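PDB 1E9R: conjugal transfer protein TRWB from Escherichia coli, which probably works as a ring-shaped hexameric nucleoside-triphosphatase that couples DNA to the secretion machinery during bacterial conjugation. Local coordinates for residues S133-G138 against L152-T157; P219-M224 against I259-D264; V311-Q316 against A335-L340. All blocks are in the same frame, centred on the assembly; numbering follows the deposited sequence.

How the contacts relate
Contacts 1 and 2 are neighbours among the helices at one side of the chain, their centres about 12 Å apart. They meet directly: Ser133 OG lies 2.6 Å from Asp264 OD2, a probable hydrogen bond, and Val134 packs on both His221 and Ala261. Contact 3 stands apart in the central beta-sheet, its centre about 28 Å from that of contact 1 and about 24 Å from that of contact 2. It adjoins the probable nucleotide-binding region: strand 309-315 runs beside strand 56-59, which leads into the probable P-loop, whose backbone amides appear to hold a sulfate.

Contact 1 of 3, residues S133-G138 against L152-T157; sequences SVVPRG and LLLRET
Val135 and Leu154 bring the two backbones to their nearest approach, CA to CA 8.9 Å, where the chain has just left helix 126-134 and passes the middle of helix 141-163, a spacing that only side chains bridge. Leu154 does the reaching: its CG stands anti to the backbone N (chi1 -177°), which sends the branched end toward the two valines, and a single methyl, CD2, makes both contacts. Leu154 CD2 rests on the flank of Val134, 3.9 Å from CB and 3.9 Å from CG1, the two side chains meeting at a slant. Val135 adds a longer touch, its CG2 lying 4.2 Å from Leu154 CD2, with the pair running past one another in opposite directions. Compact, beta-branched valines suit this site because they offer methyls close to the backbone, while leucine is long enough to span the gap. All three are buried, and the contact between them is wholly apolar. Thr157 braces the same helix, its N and OG1 both bonding to Leu153 O. Arg151 NE hydrogen-bonds to Val135 O, tying the segment that follows helix 126-134 back to helix 141-163. Helix 201-217 packs against Val135 through Val213 and Leu214, and helix 169-178 meets Leu154 through Leu172, placing the contact inside the all-helical part of the chain.

Contact 2 of 3, residues P219-M224 against I259-D264; sequences PEHVTM and ISAWVD
Met224 and Trp262 form the tight half of this contact, reaching for each other from opposite directions. The methionine methyl CE comes to 3.5 Å from Trp262 CH2, and its sulfur SD lies 3.9 Å from CZ2, in the plane of the indole. This is a Met-aromatic contact at the ring edge, with SD 85° off the normal of the six-membered ring. Methionine's unbranched, flexible chain, bent at chi2 and chi3, lets SD and CE both lie along that edge. Were Met224 replaced by an alanine, the benzo edge of Trp262 would probably lose its sulfur and methyl neighbours and a gap would open beside it. The other half is looser: His221 offers a ring edge to a single methyl, CE1 standing 3.8 Å from Ala261 CB, and the small alanine lets the imidazole approach the helix. On the solvent side lies exposed Thr223, whose OG1 makes a weak hydrogen bond to Glu220 O; Glu220 itself, partly exposed, is held by Tyr108. Helix 219-223 thus lies against helix 252-269, with Met169 of helix 169-178 touching His221. Trp262 in turn packs on Ile245 of strand 243-247 and meets Trp115 edge-to-face, joining these helices to the central sheet.

Contact 3 of 3, residues V311-Q316 against A335-L340; sequences VVAGLQ and ASFRSL
Phe337 carries this contact, its ring meeting Ala313 and Val311 of strand 309-315 obliquely through one corner. The CG of Phe337 is anti to its own carbonyl carbon (chi1 -65°), which points the ring at the strand, and CE2 makes the closest approach. Ala313 CB sits 3.6 Å from CE2 and 3.8 Å from CZ of Phe337. Two residues earlier along the strand, Val311 projects from the same side and brings CG1 to 4.1 Å from Phe337 CE2. The pairing of sizes explains the residue types: alanine is there for its small size, which admits a phenyl ring close to the sheet, and beta-branched valine suits an extended strand while supplying a methyl beside the ring. Val312 between them points away, as alternation in an extended chain requires. Although Phe337 directs its ring into its own subunit, its carbonyl oxygen accepts hydrogen bonds from Ser346 and Thr348 of a second subunit, so the residue also belongs to the interface of the hexamer. Leu301 of helix 297-303 packs against both Phe337 and Val311, while strand 56-59 runs between strands 309-315 and 339-342 in the central sheet and sends Leu57 against the ring.

Contact 1 of 3, residues S133-G138 against L152-T157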
loop_
_atom_site.group_PDB
_atom_site.type_symbol
_atom_site.label_atom_id
_atom_site.label_comp_id
_atom_site.label_asym_id
_atom_site.label_seq_id
_atom_site.Cartn_x
_atom_site.Cartn_y
_atom_site.Cartn_z
ATOM N N SER B 133 1.098 11.240 28.695
ATOM C CA SER B 133 0.690 10.016 29.405
ATOM C C SER B 133 -0.824 9.896 29.457
ATOM O O SER B 133 -1.381 8.811 29.294
ATOM C CB SER B 133 1.222 10.018 30.840
ATOM O OG SER B 133 2.636 10.036 30.865
ATOM N N VAL B 134 -1.482 11.026 29.692
ATOM C CA VAL B 134 -2.941 11.085 29.763
ATOM C C VAL B 134 -3.546 10.871 28.381
ATOM O O VAL B 134 -4.532 10.161 28.227
ATOM C CB VAL B 134 -3.405 12.456 30.314
ATOM C CG1 VAL B 134 -4.920 12.547 30.294
ATOM C CG2 VAL B 134 -2.873 12.650 31.725
ATOM N N VAL B 135 -2.940 11.500 27.381
ATOM C CA VAL B 135 -3.387 11.392 26.000
ATOM C C VAL B 135 -2.331 10.630 25.177
ATOM O O VAL B 135 -1.459 11.234 24.532
ATOM C CB VAL B 135 -3.601 12.799 25.393
ATOM C CG1 VAL B 135 -4.184 12.685 23.996
ATOM C CG2 VAL B 135 -4.508 13.620 26.300
ATOM N N PRO B 136 -2.393 9.289 25.189
ATOM C CA PRO B 136 -1.403 8.527 24.420
ATOM C C PRO B 136 -1.386 8.849 22.927
ATOM O O PRO B 136 -2.273 9.541 22.405
ATOM C CB PRO B 136 -1.755 7.069 24.729
ATOM C CG PRO B 136 -3.190 7.116 25.114
ATOM C CD PRO B 136 -3.305 8.389 25.912
ATOM N N ARG B 137 -0.352 8.353 22.249
ATOM C CA ARG B 137 -0.171 8.596 20.826
ATOM C C ARG B 137 -1.340 8.095 19.996
ATOM O O ARG B 137 -1.926 7.050 20.283
ATOM C CB ARG B 137 1.111 7.930 20.343
ATOM C CG ARG B 137 2.358 8.467 20.980
ATOM C CD ARG B 137 2.574 9.914 20.635
ATOM N NE ARG B 137 3.851 10.366 21.175
ATOM C CZ ARG B 137 4.295 11.616 21.120
ATOM N NH1 ARG B 137 3.564 12.561 20.541
ATOM N NH2 ARG B 137 5.470 11.925 21.656
ATOM N N GLY B 138 -1.674 8.845 18.959
ATOM C CA GLY B 138 -2.771 8.443 18.111
ATOM C C GLY B 138 -2.433 7.214 17.288
ATOM O O GLY B 138 -1.282 7.021 16.871
ATOM N N LEU B 152 -2.429 20.037 23.969
ATOM C CA LEU B 152 -2.303 21.495 24.036
ATOM C C LEU B 152 -3.421 22.033 24.932
ATOM O O LEU B 152 -3.169 22.791 25.863
ATOM C CB LEU B 152 -2.432 22.129 22.647
ATOM C CG LEU B 152 -2.565 23.658 22.704
ATOM C CD1 LEU B 152 -1.276 24.279 23.232
ATOM C CD2 LEU B 152 -2.889 24.201 21.331
ATOM N N LEU B 153 -4.657 21.636 24.639
ATOM C CA LEU B 153 -5.797 22.067 25.432
ATOM C C LEU B 153 -5.650 21.566 26.868
ATOM O O LEU B 153 -5.952 22.285 27.822
ATOM C CB LEU B 153 -7.097 21.537 24.826
ATOM C CG LEU B 153 -8.381 21.847 25.607
ATOM C CD1 LEU B 153 -8.505 23.329 25.826
ATOM C CD2 LEU B 153 -9.582 21.340 24.849
ATOM N N LEU B 154 -5.170 20.335 27.022
ATOM C CA LEU B 154 -4.994 19.773 28.346
ATOM C C LEU B 154 -3.940 20.489 29.169
ATOM O O LEU B 154 -4.238 20.980 30.251
ATOM C CB LEU B 154 -4.625 18.296 28.272
ATOM C CG LEU B 154 -4.489 17.623 29.644
ATOM C CD1 LEU B 154 -5.860 17.493 30.300
ATOM C CD2 LEU B 154 -3.842 16.248 29.479
ATOM N N ARG B 155 -2.712 20.569 28.664
ATOM C CA ARG B 155 -1.648 21.194 29.439
ATOM C C ARG B 155 -1.861 22.663 29.795
ATOM O O ARG B 155 -1.490 23.095 30.888
ATOM C CB ARG B 155 -0.288 20.984 28.756
ATOM C CG ARG B 155 0.008 21.860 27.567
ATOM C CD ARG B 155 1.409 21.571 27.036
ATOM N NE ARG B 155 1.393 20.581 25.968
ATOM C CZ ARG B 155 1.312 20.889 24.678
ATOM N NH1 ARG B 155 1.246 22.159 24.301
ATOM N NH2 ARG B 155 1.278 19.930 23.764
ATOM N N GLU B 156 -2.471 23.434 28.898
ATOM C CA GLU B 156 -2.726 24.842 29.184
ATOM C C GLU B 156 -3.878 25.016 30.180
ATOM O O GLU B 156 -3.786 25.837 31.092
ATOM C CB GLU B 156 -3.013 25.613 27.896
ATOM C CG GLU B 156 -1.778 25.811 27.025
ATOM C CD GLU B 156 -0.587 26.377 27.802
ATOM O OE1 GLU B 156 -0.712 27.468 28.401
ATOM O OE2 GLU B 156 0.482 25.731 27.814
ATOM N N THR B 157 -4.950 24.245 30.021
ATOM C CA THR B 157 -6.085 24.339 30.937
ATOM C C THR B 157 -5.651 23.923 32.334
ATOM O O THR B 157 -5.878 24.641 33.301
ATOM C CB THR B 157 -7.252 23.431 30.492
ATOM O OG1 THR B 157 -7.695 23.833 29.196
ATOM C CG2 THR B 157 -8.422 23.535 31.466
#

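Contact 2 of 3, residues P219-M224 against I259-D264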
loop_
_atom_site.group_PDB
_atom_site.type_symbol
_atom_site.label_atom_id
_atom_site.label_comp_id
_atom_site.label_asym_id
_atom_site.label_seq_id
_atom_site.Cartn_x
_atom_site.Cartn_y
_atom_site.Cartn_z
ATOM N N PRO B 219 -12.566 11.000 31.271
ATOM C CA PRO B 219 -13.580 10.365 32.133
ATOM C C PRO B 219 -13.104 9.626 33.406
ATOM O O PRO B 219 -13.360 10.088 34.521
ATOM C CB PRO B 219 -14.327 9.461 31.158
ATOM C CG PRO B 219 -14.349 10.315 29.911
ATOM C CD PRO B 219 -12.920 10.847 29.847
ATOM N N GLU B 220 -12.413 8.498 33.247
ATOM C CA GLU B 220 -11.932 7.729 34.395
ATOM C C GLU B 220 -10.973 8.493 35.310
ATOM O O GLU B 220 -10.823 8.157 36.482
ATOM C CB GLU B 220 -11.272 6.442 33.918
ATOM C CG GLU B 220 -12.220 5.499 33.204
ATOM C CD GLU B 220 -13.480 5.200 34.011
ATOM O OE1 GLU B 220 -13.371 4.956 35.234
ATOM O OE2 GLU B 220 -14.581 5.195 33.419
ATOM N N HIS B 221 -10.318 9.513 34.778
ATOM C CA HIS B 221 -9.399 10.318 35.570
ATOM C C HIS B 221 -10.231 11.174 36.513
ATOM O O HIS B 221 -9.796 11.525 37.612
ATOM C CB HIS B 221 -8.583 11.249 34.664
ATOM C CG HIS B 221 -7.532 10.555 33.857
ATOM N ND1 HIS B 221 -6.211 10.503 34.243
ATOM C CD2 HIS B 221 -7.606 9.887 32.680
ATOM C CE1 HIS B 221 -5.514 9.836 33.340
ATOM N NE2 HIS B 221 -6.337 9.452 32.382
ATOM N N VAL B 222 -11.431 11.516 36.058
ATOM C CA VAL B 222 -12.327 12.360 36.827
ATOM C C VAL B 222 -12.949 11.585 37.973
ATOM O O VAL B 222 -12.997 12.067 39.102
ATOM C CB VAL B 222 -13.465 12.938 35.934
ATOM C CG1 VAL B 222 -14.376 13.820 36.770
ATOM C CG2 VAL B 222 -12.882 13.740 34.775
ATOM N N THR B 223 -13.417 10.380 37.671
ATOM C CA THR B 223 -14.056 9.527 38.659
ATOM C C THR B 223 -13.062 8.835 39.591
ATOM O O THR B 223 -13.455 8.221 40.582
ATOM C CB THR B 223 -14.916 8.464 37.962
ATOM O OG1 THR B 223 -14.078 7.581 37.205
ATOM C CG2 THR B 223 -15.915 9.139 37.026
ATOM N N MET B 224 -11.776 8.944 39.268
ATOM C CA MET B 224 -10.724 8.339 40.073
ATOM C C MET B 224 -10.672 9.020 41.427
ATOM O O MET B 224 -10.576 10.244 41.509
ATOM C CB MET B 224 -9.364 8.502 39.389
ATOM C CG MET B 224 -8.462 7.253 39.400
ATOM S SD MET B 224 -7.611 6.821 40.927
ATOM C CE MET B 224 -7.683 5.116 40.862
ATOM N N ILE B 259 -5.164 3.221 32.729
ATOM C CA ILE B 259 -4.105 2.251 32.983
ATOM C C ILE B 259 -2.910 2.602 32.091
ATOM O O ILE B 259 -1.764 2.629 32.555
ATOM C CB ILE B 259 -4.600 0.809 32.700
ATOM C CG1 ILE B 259 -5.739 0.452 33.661
ATOM C CG2 ILE B 259 -3.479 -0.184 32.904
ATOM C CD1 ILE B 259 -6.610 -0.717 33.181
ATOM N N SER B 260 -3.177 2.890 30.818
ATOM C CA SER B 260 -2.110 3.284 29.899
ATOM C C SER B 260 -1.416 4.526 30.464
ATOM O O SER B 260 -0.202 4.652 30.393
ATOM C CB SER B 260 -2.669 3.609 28.507
ATOM O OG SER B 260 -3.249 2.465 27.915
ATOM N N ALA B 261 -2.186 5.445 31.023
ATOM C CA ALA B 261 -1.594 6.642 31.591
ATOM C C ALA B 261 -0.631 6.278 32.716
ATOM O O ALA B 261 0.489 6.792 32.783
ATOM C CB ALA B 261 -2.684 7.560 32.127
ATOM N N TRP B 262 -1.063 5.396 33.608
ATOM C CA TRP B 262 -0.215 5.018 34.723
ATOM C C TRP B 262 1.068 4.361 34.252
ATOM O O TRP B 262 2.167 4.754 34.663
ATOM C CB TRP B 262 -0.963 4.093 35.695
ATOM C CG TRP B 262 -1.992 4.819 36.536
ATOM C CD1 TRP B 262 -1.925 6.111 36.983
ATOM C CD2 TRP B 262 -3.229 4.289 37.026
ATOM N NE1 TRP B 262 -3.043 6.416 37.716
ATOM C CE2 TRP B 262 -3.862 5.318 37.757
ATOM C CE3 TRP B 262 -3.866 3.048 36.916
ATOM C CZ2 TRP B 262 -5.109 5.142 38.379
ATOM C CZ3 TRP B 262 -5.111 2.871 37.535
ATOM C CH2 TRP B 262 -5.716 3.916 38.256
ATOM N N VAL B 263 0.935 3.364 33.384
ATOM C CA VAL B 263 2.112 2.684 32.866
ATOM C C VAL B 263 3.107 3.690 32.269
ATOM O O VAL B 263 4.312 3.600 32.503
ATOM C CB VAL B 263 1.730 1.654 31.794
ATOM C CG1 VAL B 263 2.983 1.087 31.148
ATOM C CG2 VAL B 263 0.900 0.548 32.419
ATOM N N ASP B 264 2.595 4.655 31.510
ATOM C CA ASP B 264 3.450 5.656 30.891
ATOM C C ASP B 264 4.061 6.581 31.934
ATOM O O ASP B 264 5.203 7.014 31.789
ATOM C CB ASP B 264 2.667 6.476 29.861
ATOM C CG ASP B 264 3.575 7.237 28.929
ATOM O OD1 ASP B 264 4.121 6.588 28.014
ATOM O OD2 ASP B 264 3.762 8.458 29.114
#

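Contact 3 of 3, residues V311-Q316 against A335-L340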
loop_
_atom_site.group_PDB
_atom_site.type_symbol
_atom_site.label_atom_id
_atom_site.label_comp_id
_atom_site.label_asym_id
_atom_site.label_seq_id
_atom_site.Cartn_x
_atom_site.Cartn_y
_atom_site.Cartn_z
ATOM N N VAL B 311 11.859 -4.689 32.392
ATOM C CA VAL B 311 10.500 -4.888 31.895
ATOM C C VAL B 311 10.231 -6.300 31.382
ATOM O O VAL B 311 11.058 -6.894 30.688
ATOM C CB VAL B 311 10.167 -3.886 30.759
ATOM C CG1 VAL B 311 8.702 -4.040 30.327
ATOM C CG2 VAL B 311 10.461 -2.461 31.228
ATOM N N VAL B 312 9.070 -6.834 31.743
ATOM C CA VAL B 312 8.651 -8.158 31.303
ATOM C C VAL B 312 7.267 -7.925 30.739
ATOM O O VAL B 312 6.364 -7.496 31.455
ATOM C CB VAL B 312 8.564 -9.156 32.473
ATOM C CG1 VAL B 312 8.086 -10.506 31.971
ATOM C CG2 VAL B 312 9.924 -9.290 33.144
ATOM N N ALA B 313 7.106 -8.189 29.449
ATOM C CA ALA B 313 5.823 -7.957 28.803
ATOM C C ALA B 313 5.307 -9.177 28.074
ATOM O O ALA B 313 6.053 -9.868 27.390
ATOM C CB ALA B 313 5.936 -6.774 27.826
ATOM N N GLY B 314 4.021 -9.447 28.240
ATOM C CA GLY B 314 3.410 -10.568 27.557
ATOM C C GLY B 314 2.866 -10.025 26.248
ATOM O O GLY B 314 2.522 -8.840 26.170
ATOM N N LEU B 315 2.791 -10.872 25.223
ATOM C CA LEU B 315 2.283 -10.457 23.915
ATOM C C LEU B 315 1.597 -11.638 23.266
ATOM O O LEU B 315 2.272 -12.566 22.842
ATOM C CB LEU B 315 3.431 -9.997 23.011
ATOM C CG LEU B 315 3.035 -9.502 21.615
ATOM C CD1 LEU B 315 2.227 -8.219 21.758
ATOM C CD2 LEU B 315 4.277 -9.256 20.762
ATOM N N GLN B 316 0.268 -11.613 23.181
ATOM C CA GLN B 316 -0.437 -12.731 22.572
ATOM C C GLN B 316 -0.493 -12.646 21.048
ATOM O O GLN B 316 -0.475 -13.673 20.373
ATOM C CB GLN B 316 -1.856 -12.857 23.124
ATOM C CG GLN B 316 -2.837 -11.892 22.514
ATOM C CD GLN B 316 -4.281 -12.332 22.697
ATOM O OE1 GLN B 316 -4.699 -12.670 23.811
ATOM N NE2 GLN B 316 -5.054 -12.324 21.605
ATOM N N ALA B 335 11.886 -5.124 19.193
ATOM C CA ALA B 335 13.334 -5.218 19.114
ATOM C C ALA B 335 14.004 -4.600 20.337
ATOM O O ALA B 335 15.220 -4.712 20.511
ATOM C CB ALA B 335 13.828 -4.535 17.839
ATOM N N SER B 336 13.216 -3.942 21.181
ATOM C CA SER B 336 13.762 -3.305 22.372
ATOM C C SER B 336 13.881 -4.277 23.543
ATOM O O SER B 336 14.494 -3.959 24.559
ATOM C CB SER B 336 12.919 -2.092 22.746
ATOM O OG SER B 336 13.021 -1.120 21.721
ATOM N N PHE B 337 13.285 -5.454 23.394
ATOM C CA PHE B 337 13.394 -6.496 24.402
ATOM C C PHE B 337 14.476 -7.430 23.837
ATOM O O PHE B 337 14.362 -7.904 22.703
ATOM C CB PHE B 337 12.093 -7.271 24.541
ATOM C CG PHE B 337 10.944 -6.458 25.053
ATOM C CD1 PHE B 337 10.340 -5.499 24.253
ATOM C CD2 PHE B 337 10.431 -6.687 26.328
ATOM C CE1 PHE B 337 9.244 -4.792 24.712
ATOM C CE2 PHE B 337 9.337 -5.981 26.787
ATOM C CZ PHE B 337 8.744 -5.037 25.980
ATOM N N ARG B 338 15.519 -7.691 24.622
ATOM C CA ARG B 338 16.617 -8.539 24.178
ATOM C C ARG B 338 16.468 -10.041 24.473
ATOM O O ARG B 338 17.118 -10.866 23.826
ATOM C CB ARG B 338 17.932 -8.005 24.756
ATOM C CG ARG B 338 18.260 -6.588 24.300
ATOM C CD ARG B 338 18.416 -6.543 22.785
ATOM N NE ARG B 338 19.406 -7.525 22.347
ATOM C CZ ARG B 338 20.716 -7.427 22.569
ATOM N NH1 ARG B 338 21.213 -6.383 23.219
ATOM N NH2 ARG B 338 21.526 -8.392 22.161
ATOM N N SER B 339 15.634 -10.405 25.440
ATOM C CA SER B 339 15.420 -11.817 25.745
ATOM C C SER B 339 14.008 -12.171 25.302
ATOM O O SER B 339 13.084 -11.365 25.439
ATOM C CB SER B 339 15.592 -12.106 27.243
ATOM O OG SER B 339 16.957 -12.082 27.634
ATOM N N LEU B 340 13.838 -13.380 24.780
ATOM C CA LEU B 340 12.542 -13.818 24.272
ATOM C C LEU B 340 12.081 -15.192 24.766
ATOM O O LEU B 340 12.893 -16.082 25.021
ATOM C CB LEU B 340 12.596 -13.842 22.739
ATOM C CG LEU B 340 11.517 -14.603 21.957
ATOM C CD1 LEU B 340 10.213 -13.833 21.980
ATOM C CD2 LEU B 340 11.978 -14.808 20.525
#